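Local coordinates for protein nucleoporin NUP159 (Saccharomyces cerevisiae, PDB 1XIP) that serves as a component of the nuclear pore complex, its N-terminal beta-propeller domain tethering the helicase Dbp5 to the pore for mRNA export, at residues Q26-F31 and Y367-E372; S39-D44 and V90-F95; K85-V90 and V102-A107; Y278-T283 and I338-D343. All coordinates share one frame; numbering follows the deposited sequence.

Interaction 1. Residues Q26-F31 and Y367-E372; sequences QILPSF and YILNNE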
loop_
_atom_site.group_PDB
_atom_site.type_symbol
_atom_site.label_atom_id
_atom_site.label_comp_id
_atom_site.label_asym_id
_atom_site.label_seq_id
_atom_site.Cartn_x
_atom_site.Cartn_y
_atom_site.Cartn_z
ATOM N N GLN A 26 -14.967 0.759 14.502
ATOM C CA GLN A 26 -14.959 2.008 13.764
ATOM C C GLN A 26 -14.305 3.035 14.642
ATOM O O GLN A 26 -14.760 3.279 15.750
ATOM C CB GLN A 26 -16.359 2.471 13.405
ATOM C CG GLN A 26 -16.325 3.796 12.631
ATOM C CD GLN A 26 -17.595 4.078 11.876
ATOM O OE1 GLN A 26 -18.678 3.964 12.428
ATOM N NE2 GLN A 26 -17.467 4.462 10.622
ATOM N N ILE A 27 -13.215 3.611 14.161
ATOM C CA ILE A 27 -12.487 4.606 14.921
ATOM C C ILE A 27 -12.556 5.972 14.258
ATOM O O ILE A 27 -12.162 6.984 14.873
ATOM C CB ILE A 27 -11.013 4.189 15.140
ATOM C CG1 ILE A 27 -10.268 4.096 13.804
ATOM C CG2 ILE A 27 -10.943 2.879 15.984
ATOM C CD1 ILE A 27 -8.781 4.359 13.910
ATOM N N LEU A 28 -13.059 6.011 13.024
ATOM C CA LEU A 28 -13.148 7.259 12.277
ATOM C C LEU A 28 -14.377 7.257 11.387
ATOM O O LEU A 28 -14.929 6.215 11.126
ATOM C CB LEU A 28 -11.882 7.456 11.435
ATOM C CG LEU A 28 -10.574 7.737 12.165
ATOM C CD1 LEU A 28 -9.405 7.659 11.163
ATOM C CD2 LEU A 28 -10.650 9.099 12.786
ATOM N N PRO A 29 -14.808 8.408 10.894
ATOM C CA PRO A 29 -15.971 8.428 9.999
ATOM C C PRO A 29 -15.687 7.746 8.644
ATOM O O PRO A 29 -14.547 7.689 8.176
ATOM C CB PRO A 29 -16.266 9.924 9.824
ATOM C CG PRO A 29 -14.990 10.606 10.122
ATOM C CD PRO A 29 -14.249 9.754 11.121
ATOM N N SER A 30 -16.761 7.214 8.057
ATOM C CA SER A 30 -16.754 6.526 6.773
ATOM C C SER A 30 -16.643 7.492 5.595
ATOM O O SER A 30 -16.997 8.664 5.696
ATOM C CB SER A 30 -18.041 5.705 6.642
ATOM O OG SER A 30 -18.147 5.090 5.374
ATOM N N PHE A 31 -16.156 6.979 4.470
ATOM C CA PHE A 31 -16.144 7.706 3.209
ATOM C C PHE A 31 -17.488 7.569 2.469
ATOM O O PHE A 31 -17.679 8.172 1.402
ATOM C CB PHE A 31 -15.033 7.161 2.321
ATOM C CG PHE A 31 -13.673 7.710 2.630
ATOM C CD1 PHE A 31 -13.317 8.997 2.227
ATOM C CD2 PHE A 31 -12.723 6.927 3.306
ATOM C CE1 PHE A 31 -12.046 9.494 2.483
ATOM C CE2 PHE A 31 -11.431 7.428 3.577
ATOM C CZ PHE A 31 -11.097 8.707 3.163
ATOM N N TYR A 367 -2.145 -3.627 11.427
ATOM C CA TYR A 367 -3.342 -2.790 11.539
ATOM C C TYR A 367 -3.810 -2.462 10.142
ATOM O O TYR A 367 -2.981 -2.035 9.284
ATOM C CB TYR A 367 -3.013 -1.480 12.237
ATOM C CG TYR A 367 -2.735 -1.566 13.714
ATOM C CD1 TYR A 367 -1.975 -2.612 14.266
ATOM C CD2 TYR A 367 -3.196 -0.571 14.574
ATOM C CE1 TYR A 367 -1.707 -2.656 15.623
ATOM C CE2 TYR A 367 -2.918 -0.607 15.925
ATOM C CZ TYR A 367 -2.180 -1.645 16.447
ATOM O OH TYR A 367 -1.927 -1.661 17.805
ATOM N N ILE A 368 -5.111 -2.656 9.897
ATOM C CA ILE A 368 -5.716 -2.395 8.582
ATOM C C ILE A 368 -6.923 -1.463 8.731
ATOM O O ILE A 368 -7.817 -1.733 9.550
ATOM C CB ILE A 368 -6.144 -3.731 7.893
ATOM C CG1 ILE A 368 -4.958 -4.726 7.828
ATOM C CG2 ILE A 368 -6.750 -3.470 6.518
ATOM C CD1 ILE A 368 -5.274 -6.071 7.200
ATOM N N LEU A 369 -6.935 -0.372 7.945
ATOM C CA LEU A 369 -7.999 0.647 7.964
ATOM C C LEU A 369 -8.912 0.583 6.720
ATOM O O LEU A 369 -8.429 0.615 5.579
ATOM C CB LEU A 369 -7.389 2.051 8.065
ATOM C CG LEU A 369 -7.986 3.014 9.101
ATOM C CD1 LEU A 369 -7.730 4.461 8.710
ATOM C CD2 LEU A 369 -9.472 2.773 9.300
ATOM N N ASN A 370 -10.225 0.534 6.978
ATOM C CA ASN A 370 -11.333 0.450 5.986
ATOM C C ASN A 370 -11.591 1.685 5.176
ATOM O O ASN A 370 -11.293 2.785 5.616
ATOM C CB ASN A 370 -12.660 0.181 6.702
ATOM C CG ASN A 370 -13.024 -1.268 6.706
ATOM O OD1 ASN A 370 -14.093 -1.649 7.184
ATOM N ND2 ASN A 370 -12.137 -2.100 6.168
ATOM N N ASN A 371 -12.374 1.534 4.120
ATOM C CA ASN A 371 -13.098 2.624 3.474
ATOM C C ASN A 371 -14.219 3.156 4.353
ATOM O O ASN A 371 -14.882 4.138 3.995
ATOM C CB ASN A 371 -13.662 2.185 2.116
ATOM C CG ASN A 371 -14.559 0.935 2.211
ATOM O OD1 ASN A 371 -14.105 -0.147 2.590
ATOM N ND2 ASN A 371 -15.841 1.088 1.850
ATOM N N GLU A 372 -14.445 2.511 5.498
ATOM C CA GLU A 372 -15.460 2.977 6.441
ATOM C C GLU A 372 -14.918 3.480 7.792
ATOM O O GLU A 372 -15.672 3.626 8.722
ATOM C CB GLU A 372 -16.496 1.876 6.700
ATOM C CG GLU A 372 -17.132 1.318 5.440
ATOM C CD GLU A 372 -18.387 0.502 5.725
ATOM O OE1 GLU A 372 -18.318 -0.413 6.575
ATOM O OE2 GLU A 372 -19.438 0.783 5.088
HETATM O O HOH W 1 -20.087 3.212 5.769
#
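The backbones of S30 and E372 draw together at the turn that follows strand 365-370, their CA atoms 3.8 Å apart, where the Q26-F31 loop bends across the end of the strand. One step along, F31 N donates a nearly straight hydrogen bond of 3.1 Å to N371 O, and the same carbonyl oxygen lies at the edge of the F31 ring, near its plane. The next carbonyl in the turn is taken by a side chain: Q26 NE2 donates to E372 O at 2.7 Å. Q26 CG stands anti to the backbone N (chi1 180°), and the extended chain beyond it carries NE2 from the end of strand 18-26 to the turn; the amide approaches almost in line with the C=O bond although the N-H angle is bent to 133°. All this belongs to the closure of the beta-propeller. Strand 18-26 adds an outer edge to the sheet whose other strands, 337-343, 365-370 and 374-381, come from the end of the domain, and the loop leaving it passes on to the first blade. S30 OG touches E372 CA at 3.6 Å and donates to a water at 2.7 Å, which in turn donates to E372 OE2 at 2.6 Å; S30 OG also has a bond with N32 N. A hydroxyl and a carboxylate suit this partly exposed side. Inward, L28 CD1 meets L369 CD1 at 4.4 Å, and both leucines pack on A54 of strand 51-56. N371 OD1 bonds to N336 N, tying the turn to the chain before strand 337-343.

Interaction 2. Residues S39-D44 and V90-F95; sequences SLQNLD and VIFVCF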
loop_
_atom_site.group_PDB
_atom_site.type_symbol
_atom_site.label_atom_id
_atom_site.label_comp_id
_atom_site.label_asym_id
_atom_site.label_seq_id
_atom_site.Cartn_x
_atom_site.Cartn_y
_atom_site.Cartn_z
ATOM N N SER A 39 -4.281 6.443 -4.969
ATOM C CA SER A 39 -3.930 5.354 -4.103
ATOM C C SER A 39 -3.843 5.956 -2.710
ATOM O O SER A 39 -3.342 7.063 -2.536
ATOM C CB SER A 39 -2.637 4.731 -4.541
ATOM O OG SER A 39 -1.605 5.667 -4.464
ATOM N N LEU A 40 -4.410 5.275 -1.726
ATOM C CA LEU A 40 -4.546 5.879 -0.412
ATOM C C LEU A 40 -3.659 5.158 0.559
ATOM O O LEU A 40 -3.594 3.933 0.534
ATOM C CB LEU A 40 -5.990 5.830 0.071
ATOM C CG LEU A 40 -7.165 6.239 -0.811
ATOM C CD1 LEU A 40 -8.467 5.865 -0.087
ATOM C CD2 LEU A 40 -7.136 7.691 -1.039
ATOM N N GLN A 41 -2.979 5.919 1.412
ATOM C CA GLN A 41 -2.110 5.359 2.428
ATOM C C GLN A 41 -2.371 6.083 3.712
ATOM O O GLN A 41 -1.540 6.882 4.184
ATOM C CB GLN A 41 -0.672 5.507 2.015
ATOM C CG GLN A 41 -0.311 4.523 0.929
ATOM C CD GLN A 41 1.065 4.741 0.393
ATOM O OE1 GLN A 41 2.011 4.071 0.817
ATOM N NE2 GLN A 41 1.196 5.676 -0.558
ATOM N N ASN A 42 -3.546 5.810 4.274
ATOM C CA ASN A 42 -4.127 6.674 5.268
ATOM C C ASN A 42 -3.961 6.167 6.709
ATOM O O ASN A 42 -4.768 6.507 7.603
ATOM C CB ASN A 42 -5.588 6.901 4.924
ATOM C CG ASN A 42 -5.767 7.876 3.780
ATOM O OD1 ASN A 42 -4.856 8.120 2.997
ATOM N ND2 ASN A 42 -6.949 8.433 3.679
ATOM N N LEU A 43 -2.915 5.366 6.934
ATOM C CA LEU A 43 -2.577 4.905 8.272
ATOM C C LEU A 43 -1.095 4.644 8.363
ATOM O O LEU A 43 -0.524 3.960 7.508
ATOM C CB LEU A 43 -3.342 3.623 8.614
ATOM C CG LEU A 43 -2.872 2.914 9.876
ATOM C CD1 LEU A 43 -3.563 3.528 11.096
ATOM C CD2 LEU A 43 -3.140 1.448 9.810
ATOM N N ASP A 44 -0.477 5.164 9.412
ATOM C CA ASP A 44 0.930 4.900 9.691
ATOM C C ASP A 44 1.131 4.714 11.185
ATOM O O ASP A 44 0.338 5.186 11.985
ATOM C CB ASP A 44 1.821 6.028 9.186
ATOM C CG ASP A 44 3.297 5.618 9.079
ATOM O OD1 ASP A 44 3.589 4.397 9.094
ATOM O OD2 ASP A 44 4.233 6.453 8.948
ATOM N N VAL A 90 -7.580 13.464 1.934
ATOM C CA VAL A 90 -6.256 12.910 2.234
ATOM C C VAL A 90 -5.971 11.524 1.698
ATOM O O VAL A 90 -6.824 10.630 1.753
ATOM C CB VAL A 90 -5.724 13.146 3.705
ATOM C CG1 VAL A 90 -6.753 13.799 4.576
ATOM C CG2 VAL A 90 -5.156 11.869 4.314
ATOM N N ILE A 91 -4.764 11.374 1.152
ATOM C CA ILE A 91 -4.371 10.166 0.450
ATOM C C ILE A 91 -3.109 9.564 1.034
ATOM O O ILE A 91 -2.730 8.444 0.690
ATOM C CB ILE A 91 -4.213 10.457 -1.060
ATOM C CG1 ILE A 91 -3.140 11.519 -1.317
ATOM C CG2 ILE A 91 -5.533 10.928 -1.645
ATOM C CD1 ILE A 91 -2.517 11.418 -2.679
ATOM N N PHE A 92 -2.474 10.302 1.940
ATOM C CA PHE A 92 -1.145 9.956 2.409
ATOM C C PHE A 92 -0.848 10.545 3.771
ATOM O O PHE A 92 -1.009 11.723 4.002
ATOM C CB PHE A 92 -0.073 10.419 1.413
ATOM C CG PHE A 92 1.324 10.121 1.857
ATOM C CD1 PHE A 92 1.921 8.899 1.546
ATOM C CD2 PHE A 92 2.047 11.045 2.608
ATOM C CE1 PHE A 92 3.221 8.605 1.956
ATOM C CE2 PHE A 92 3.359 10.757 3.021
ATOM C CZ PHE A 92 3.944 9.533 2.683
ATOM N N VAL A 93 -0.337 9.701 4.646
ATOM C CA VAL A 93 -0.148 10.027 6.044
ATOM C C VAL A 93 1.089 9.236 6.480
ATOM O O VAL A 93 1.259 8.089 6.055
ATOM C CB VAL A 93 -1.429 9.640 6.815
ATOM C CG1 VAL A 93 -1.204 8.503 7.820
ATOM C CG2 VAL A 93 -2.090 10.854 7.416
ATOM N N CYS A 94 1.977 9.851 7.265
ATOM C CA CYS A 94 3.220 9.178 7.653
ATOM C C CYS A 94 4.124 9.958 8.606
ATOM O O CYS A 94 4.197 11.181 8.527
ATOM C CB CYS A 94 4.009 8.766 6.406
ATOM S SG CYS A 94 5.351 9.865 5.937
ATOM N N PHE A 95 4.842 9.236 9.475
ATOM C CA PHE A 95 5.791 9.858 10.397
ATOM C C PHE A 95 7.129 10.056 9.733
ATOM O O PHE A 95 7.582 9.198 8.990
ATOM C CB PHE A 95 5.971 9.023 11.662
ATOM C CG PHE A 95 4.730 8.902 12.494
ATOM C CD1 PHE A 95 3.871 7.814 12.336
ATOM C CD2 PHE A 95 4.417 9.860 13.428
ATOM C CE1 PHE A 95 2.721 7.694 13.099
ATOM C CE2 PHE A 95 3.275 9.752 14.200
ATOM C CZ PHE A 95 2.420 8.658 14.038
#
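I91 O is approached by two neighbours from the S39-D44 segment: Q41 N donates a short hydrogen bond of 2.6 Å from above the carbonyl plane, and L40 CA adds a CA-H...O contact at 3.3 Å. The return bond, V93 N to Q41 O, is weak; Q41 and F92 form a single bridge, and the end-to-end directions of the two segments differ by 38°. N42 fixes the end of the contact with its side chain. Its CG lies beside its own backbone N (chi1 -76°), and ND2 donates to V90 O at 2.9 Å, with the acceptor close to the amide plane; ND2 also bonds to A55 O, so one amide nitrogen serves two backbone carbonyls. At the other end D44 plays the acceptor. Its OD2 takes F95 N at 2.9 Å through the anti lone pair, the same oxygen lying 3.4 Å from C94 CB. Between these polar anchors V93 CG1 rests against the backbone of L43 and D44, 3.7 Å from L43 N, a place where a compact branched side chain fits. The L40 and I91 side chains cross at about a right angle, L40 CD2 meeting I91 CG2 at 3.7 Å. Q41 NE2 stands at the F92 ring edge and bonds onward to L132 O. I91 and F92 both face S103 in a classic beta bulge. The contact joins innermost strand 90-96 of one propeller blade to the start of innermost strand 43-46 of the preceding blade and the loop leading into it; V90, V93 and F95 lean on strand 51-56, and L40 and L43 turn to strand 337-343.

Interaction 3. Residues K85-V90 and V102-A107; sequences KEIPDV and VSTRNA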
loop_
_atom_site.group_PDB
_atom_site.type_symbol
_atom_site.label_atom_id
_atom_site.label_comp_id
_atom_site.label_asym_id
_atom_site.label_seq_id
_atom_site.Cartn_x
_atom_site.Cartn_y
_atom_site.Cartn_z
ATOM N N LYS A 85 -7.848 17.167 12.872
ATOM C CA LYS A 85 -8.191 18.230 11.963
ATOM C C LYS A 85 -9.028 17.661 10.844
ATOM O O LYS A 85 -8.731 16.601 10.319
ATOM C CB LYS A 85 -6.933 18.862 11.379
ATOM C CG LYS A 85 -7.218 19.976 10.399
ATOM C CD LYS A 85 -5.988 20.746 10.018
ATOM C CE LYS A 85 -6.317 21.755 8.945
ATOM N NZ LYS A 85 -7.336 22.731 9.411
ATOM N N GLU A 86 -10.078 18.376 10.485
ATOM C CA GLU A 86 -10.857 18.067 9.306
ATOM C C GLU A 86 -10.049 18.446 8.058
ATOM O O GLU A 86 -9.742 19.617 7.844
ATOM C CB GLU A 86 -12.184 18.823 9.361
ATOM C CG GLU A 86 -13.102 18.600 8.169
ATOM C CD GLU A 86 -14.348 17.800 8.526
ATOM O OE1 GLU A 86 -14.254 16.871 9.392
ATOM O OE2 GLU A 86 -15.420 18.095 7.929
ATOM N N ILE A 87 -9.663 17.441 7.274
ATOM C CA ILE A 87 -9.035 17.646 5.972
ATOM C C ILE A 87 -9.701 16.704 4.964
ATOM O O ILE A 87 -9.545 15.483 5.046
ATOM C CB ILE A 87 -7.506 17.394 6.013
ATOM C CG1 ILE A 87 -6.905 17.866 7.337
ATOM C CG2 ILE A 87 -6.823 18.094 4.831
ATOM C CD1 ILE A 87 -5.474 17.421 7.591
ATOM N N PRO A 88 -10.452 17.280 4.028
ATOM C CA PRO A 88 -11.241 16.512 3.047
ATOM C C PRO A 88 -10.520 15.408 2.226
ATOM O O PRO A 88 -10.955 14.229 2.242
ATOM C CB PRO A 88 -11.786 17.607 2.117
ATOM C CG PRO A 88 -11.857 18.818 2.994
ATOM C CD PRO A 88 -10.643 18.732 3.868
ATOM N N ASP A 89 -9.467 15.752 1.507
ATOM C CA ASP A 89 -9.010 14.834 0.457
ATOM C C ASP A 89 -7.712 14.083 0.768
ATOM O O ASP A 89 -6.818 14.051 -0.061
ATOM C CB ASP A 89 -8.855 15.620 -0.860
ATOM C CG ASP A 89 -9.490 14.912 -2.061
ATOM O OD1 ASP A 89 -10.738 14.662 -2.040
ATOM O OD2 ASP A 89 -8.815 14.605 -3.083
ATOM N N VAL A 90 -7.580 13.464 1.934
ATOM C CA VAL A 90 -6.256 12.910 2.234
ATOM C C VAL A 90 -5.971 11.524 1.698
ATOM O O VAL A 90 -6.824 10.630 1.753
ATOM C CB VAL A 90 -5.724 13.146 3.705
ATOM C CG1 VAL A 90 -6.753 13.799 4.576
ATOM C CG2 VAL A 90 -5.156 11.869 4.314
ATOM N N VAL A 102 1.132 14.951 5.912
ATOM C CA VAL A 102 -0.203 14.666 5.436
ATOM C C VAL A 102 -0.320 15.240 4.035
ATOM O O VAL A 102 -0.006 16.395 3.801
ATOM C CB VAL A 102 -1.259 15.291 6.329
ATOM C CG1 VAL A 102 -2.651 15.183 5.674
ATOM C CG2 VAL A 102 -1.259 14.635 7.725
ATOM N N SER A 103 -0.786 14.427 3.105
ATOM C CA SER A 103 -0.942 14.886 1.753
ATOM C C SER A 103 -2.347 14.645 1.260
ATOM O O SER A 103 -2.907 13.560 1.451
ATOM C CB SER A 103 0.036 14.168 0.857
ATOM O OG SER A 103 0.148 14.834 -0.371
ATOM N N THR A 104 -2.933 15.674 0.662
ATOM C CA THR A 104 -4.105 15.494 -0.194
ATOM C C THR A 104 -3.621 15.316 -1.636
ATOM O O THR A 104 -2.421 15.181 -1.894
ATOM C CB THR A 104 -5.075 16.723 -0.121
ATOM O OG1 THR A 104 -4.441 17.878 -0.697
ATOM C CG2 THR A 104 -5.390 17.134 1.323
ATOM N N ARG A 105 -4.555 15.353 -2.574
ATOM C CA ARG A 105 -4.213 15.297 -3.980
ATOM C C ARG A 105 -3.499 16.581 -4.432
ATOM O O ARG A 105 -2.689 16.555 -5.380
ATOM C CB ARG A 105 -5.470 15.041 -4.814
ATOM C CG ARG A 105 -5.709 13.561 -5.126
ATOM C CD ARG A 105 -7.171 13.146 -5.215
ATOM N NE ARG A 105 -7.804 13.387 -6.529
ATOM C CZ ARG A 105 -7.277 13.071 -7.738
ATOM N NH1 ARG A 105 -6.062 12.520 -7.850
ATOM N NH2 ARG A 105 -7.966 13.325 -8.845
ATOM N N ASN A 106 -3.771 17.691 -3.739
ATOM C CA ASN A 106 -3.354 19.010 -4.219
ATOM C C ASN A 106 -2.250 19.707 -3.435
ATOM O O ASN A 106 -1.616 20.641 -3.961
ATOM C CB ASN A 106 -4.566 19.920 -4.353
ATOM C CG ASN A 106 -5.627 19.318 -5.240
ATOM O OD1 ASN A 106 -5.491 19.297 -6.461
ATOM N ND2 ASN A 106 -6.679 18.764 -4.621
ATOM N N ALA A 107 -2.007 19.244 -2.207
ATOM C CA ALA A 107 -1.005 19.846 -1.330
ATOM C C ALA A 107 -0.469 18.887 -0.268
ATOM O O ALA A 107 -1.129 17.924 0.094
ATOM C CB ALA A 107 -1.573 21.116 -0.670
#
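D89 OD2 lies at the edge of the R105 guanidinium, near its plane, while the carboxylate and guanidinium planes are turned 41° from each other. The ion pair is long, 3.8 Å from D89 OD2 to R105 NE, and the oxygen comes closer to the aliphatic part of the arginine, 3.1 Å from R105 CD. This pair sits where the beta-propeller passes from one blade to the next: K85-V90 leads from outer strand 83-86 of one sheet to innermost strand 90-96 of the following one, and V102-A107 holds the turn of that second sheet between strands 99-104 and 107-112. R105 NH1 also makes a weak hydrogen bond to V129 O. Next to the ion pair the packing is apolar. I87 uses both its branches: its side chain crosses that of T104 at about a right angle, I87 CG2 meeting T104 CG2, while I87 CD1 reaches V102 CG1 at 4.1 Å, with V90 CB on V102 CG1 as well; beta-branched residues fill the buried step between the sheets. No conventional hydrogen bond joins the two segments, but D89 O receives T104 CA-H at 3.1 Å. T104 keeps its hydroxyl for its own turn. With OG1 between the backbone N and the carbonyl carbon (chi1 67°), it makes an ST turn and an ST motif, accepting from N106 N at 3.1 Å and from A107 N at 3.2 Å.

Interaction 4. Residues Y278-T283 and I338-D343; sequences YMYKVT and IGVAVD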
loop_
_atom_site.group_PDB
_atom_site.type_symbol
_atom_site.label_atom_id
_atom_site.label_comp_id
_atom_site.label_asym_id
_atom_site.label_seq_id
_atom_site.Cartn_x
_atom_site.Cartn_y
_atom_site.Cartn_z
ATOM N N TYR A 278 -4.197 0.080 -6.171
ATOM C CA TYR A 278 -2.988 0.193 -5.371
ATOM C C TYR A 278 -2.794 -1.059 -4.526
ATOM O O TYR A 278 -3.748 -1.607 -3.974
ATOM C CB TYR A 278 -3.000 1.466 -4.503
ATOM C CG TYR A 278 -1.795 1.566 -3.594
ATOM C CD1 TYR A 278 -0.531 1.864 -4.106
ATOM C CD2 TYR A 278 -1.920 1.340 -2.218
ATOM C CE1 TYR A 278 0.580 1.919 -3.278
ATOM C CE2 TYR A 278 -0.827 1.385 -1.380
ATOM C CZ TYR A 278 0.426 1.668 -1.909
ATOM O OH TYR A 278 1.523 1.715 -1.073
HETATM N N MSE A 279 -1.555 -1.516 -4.456
HETATM C CA MSE A 279 -1.210 -2.719 -3.721
HETATM C C MSE A 279 -0.539 -2.339 -2.409
HETATM O O MSE A 279 0.516 -1.716 -2.428
HETATM C CB MSE A 279 -0.263 -3.588 -4.569
HETATM C CG MSE A 279 0.096 -4.934 -3.953
HETATM SE SE MSE A 279 -1.425 -6.198 -3.904
HETATM C CE MSE A 279 -1.850 -6.264 -5.808
ATOM N N TYR A 280 -1.158 -2.718 -1.287
ATOM C CA TYR A 280 -0.600 -2.495 0.053
ATOM C C TYR A 280 0.422 -3.571 0.404
ATOM O O TYR A 280 0.167 -4.750 0.187
ATOM C CB TYR A 280 -1.723 -2.434 1.101
ATOM C CG TYR A 280 -2.655 -1.272 0.869
ATOM C CD1 TYR A 280 -2.395 -0.024 1.431
ATOM C CD2 TYR A 280 -3.762 -1.399 0.037
ATOM C CE1 TYR A 280 -3.221 1.044 1.201
ATOM C CE2 TYR A 280 -4.585 -0.334 -0.213
ATOM C CZ TYR A 280 -4.312 0.890 0.368
ATOM O OH TYR A 280 -5.150 1.967 0.134
ATOM N N LYS A 281 1.586 -3.156 0.902
ATOM C CA LYS A 281 2.653 -4.081 1.254
ATOM C C LYS A 281 3.292 -3.772 2.613
ATOM O O LYS A 281 3.678 -2.648 2.908
ATOM C CB LYS A 281 3.727 -4.149 0.164
ATOM C CG LYS A 281 4.800 -5.220 0.419
ATOM C CD LYS A 281 6.103 -4.944 -0.336
ATOM C CE LYS A 281 6.728 -3.587 0.027
ATOM N NZ LYS A 281 7.713 -3.079 -0.998
ATOM N N VAL A 282 3.383 -4.812 3.428
ATOM C CA VAL A 282 4.029 -4.755 4.709
ATOM C C VAL A 282 5.088 -5.847 4.695
ATOM O O VAL A 282 4.827 -6.965 4.272
ATOM C CB VAL A 282 3.009 -4.987 5.814
ATOM C CG1 VAL A 282 3.642 -5.660 7.002
ATOM C CG2 VAL A 282 2.381 -3.678 6.213
ATOM N N THR A 283 6.294 -5.505 5.125
ATOM C CA THR A 283 7.412 -6.430 5.066
ATOM C C THR A 283 7.841 -6.832 6.463
ATOM O O THR A 283 8.118 -5.981 7.296
ATOM C CB THR A 283 8.583 -5.797 4.320
ATOM O OG1 THR A 283 8.157 -5.379 3.015
ATOM C CG2 THR A 283 9.654 -6.827 4.059
ATOM N N ILE A 338 -7.699 1.240 3.237
ATOM C CA ILE A 338 -7.248 2.549 2.789
ATOM C C ILE A 338 -5.899 2.884 3.451
ATOM O O ILE A 338 -5.264 3.891 3.114
ATOM C CB ILE A 338 -8.306 3.634 3.089
ATOM C CG1 ILE A 338 -8.413 3.878 4.599
ATOM C CG2 ILE A 338 -9.668 3.256 2.499
ATOM C CD1 ILE A 338 -9.300 5.026 4.959
ATOM N N GLY A 339 -5.475 2.025 4.388
ATOM C CA GLY A 339 -4.154 2.087 4.993
ATOM C C GLY A 339 -3.814 0.789 5.722
ATOM O O GLY A 339 -4.730 0.040 6.149
ATOM N N VAL A 340 -2.507 0.513 5.859
ATOM C CA VAL A 340 -1.995 -0.712 6.490
ATOM C C VAL A 340 -0.725 -0.346 7.243
ATOM O O VAL A 340 0.052 0.449 6.777
ATOM C CB VAL A 340 -1.675 -1.808 5.424
ATOM C CG1 VAL A 340 -1.219 -3.084 6.057
ATOM C CG2 VAL A 340 -2.859 -2.095 4.537
ATOM N N ALA A 341 -0.500 -0.902 8.416
ATOM C CA ALA A 341 0.714 -0.553 9.160
ATOM C C ALA A 341 1.095 -1.644 10.162
ATOM O O ALA A 341 0.277 -2.515 10.456
ATOM C CB ALA A 341 0.551 0.791 9.853
ATOM N N VAL A 342 2.330 -1.604 10.666
ATOM C CA VAL A 342 2.832 -2.668 11.543
ATOM C C VAL A 342 3.206 -2.195 12.932
ATOM O O VAL A 342 3.957 -1.237 13.103
ATOM C CB VAL A 342 4.053 -3.422 10.924
ATOM C CG1 VAL A 342 4.388 -4.650 11.726
ATOM C CG2 VAL A 342 3.746 -3.823 9.475
ATOM N N ASP A 343 2.688 -2.916 13.915
ATOM C CA ASP A 343 2.874 -2.619 15.319
ATOM C C ASP A 343 3.673 -3.749 15.963
ATOM O O ASP A 343 3.319 -4.915 15.878
ATOM C CB ASP A 343 1.508 -2.425 15.977
ATOM C CG ASP A 343 1.548 -2.434 17.510
ATOM O OD1 ASP A 343 2.600 -2.201 18.140
ATOM O OD2 ASP A 343 0.526 -2.647 18.174
#
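This is an apolar contact between two parallel strands of neighbouring blades, each the innermost of its sheet, close to the centre of the propeller. Strands 279-283 and 339-343 run only 5° apart with their axes 7.3 Å from each other, and no hydrogen bond crosses between them; the space is filled by Y280, V282, V340 and V342. V340 supplies both its methyls, CG2 packing on Y280 CB at 3.6 Å and CG1 on V282 CG2 at 3.7 Å, so that one valine is shared by two residues of the facing strand. V282 also faces V342, but the detailed placement of their methyls is doubtful. Short, branched side chains suit this narrow gap between backbones. Y280 is the long exception. Its CG is anti to the carbonyl carbon (chi1 -63°); the ring passes obliquely by V340 CG2 and G339, and OH lies 3.4 Å from I338 CA. There the hydroxyl bonds to L40 O, which gives a buried phenol a polar partner in the segment leading into strand 43-46. Y278 CD2 stands 3.5 Å above the Y280 ring, over its centre, while Y280 CD1 lies at the edge of the Y278 ring. G339, without a side chain, follows I338 where the chain turns a corner, and both face L369 in a classic beta bulge. Such parallel first strands, arranged about a common axis and packed through side chains, are characteristic of the beta-propeller fold.

Overall arrangement
All four contacts lie in the N-terminal beta-propeller, at the joints between neighbouring blades and at the closing sheet. Interaction 1 encloses the others along the chain; interactions 2 and 3 alternate and share V90, and interaction 4 comes after both. Interaction 2 is central to the group, its centre about 10 Å from those of interactions 3 and 4 and about 12 Å from that of interaction 1, and it touches all three. Interactions 1 and 4 meet on neighbouring strands 365-370 and 337-343 of the closing sheet, whereas interactions 3 and 4, about 19 Å apart between centres, do not touch. Together they help join blades into the ring of the domain that interacts with Dbp5.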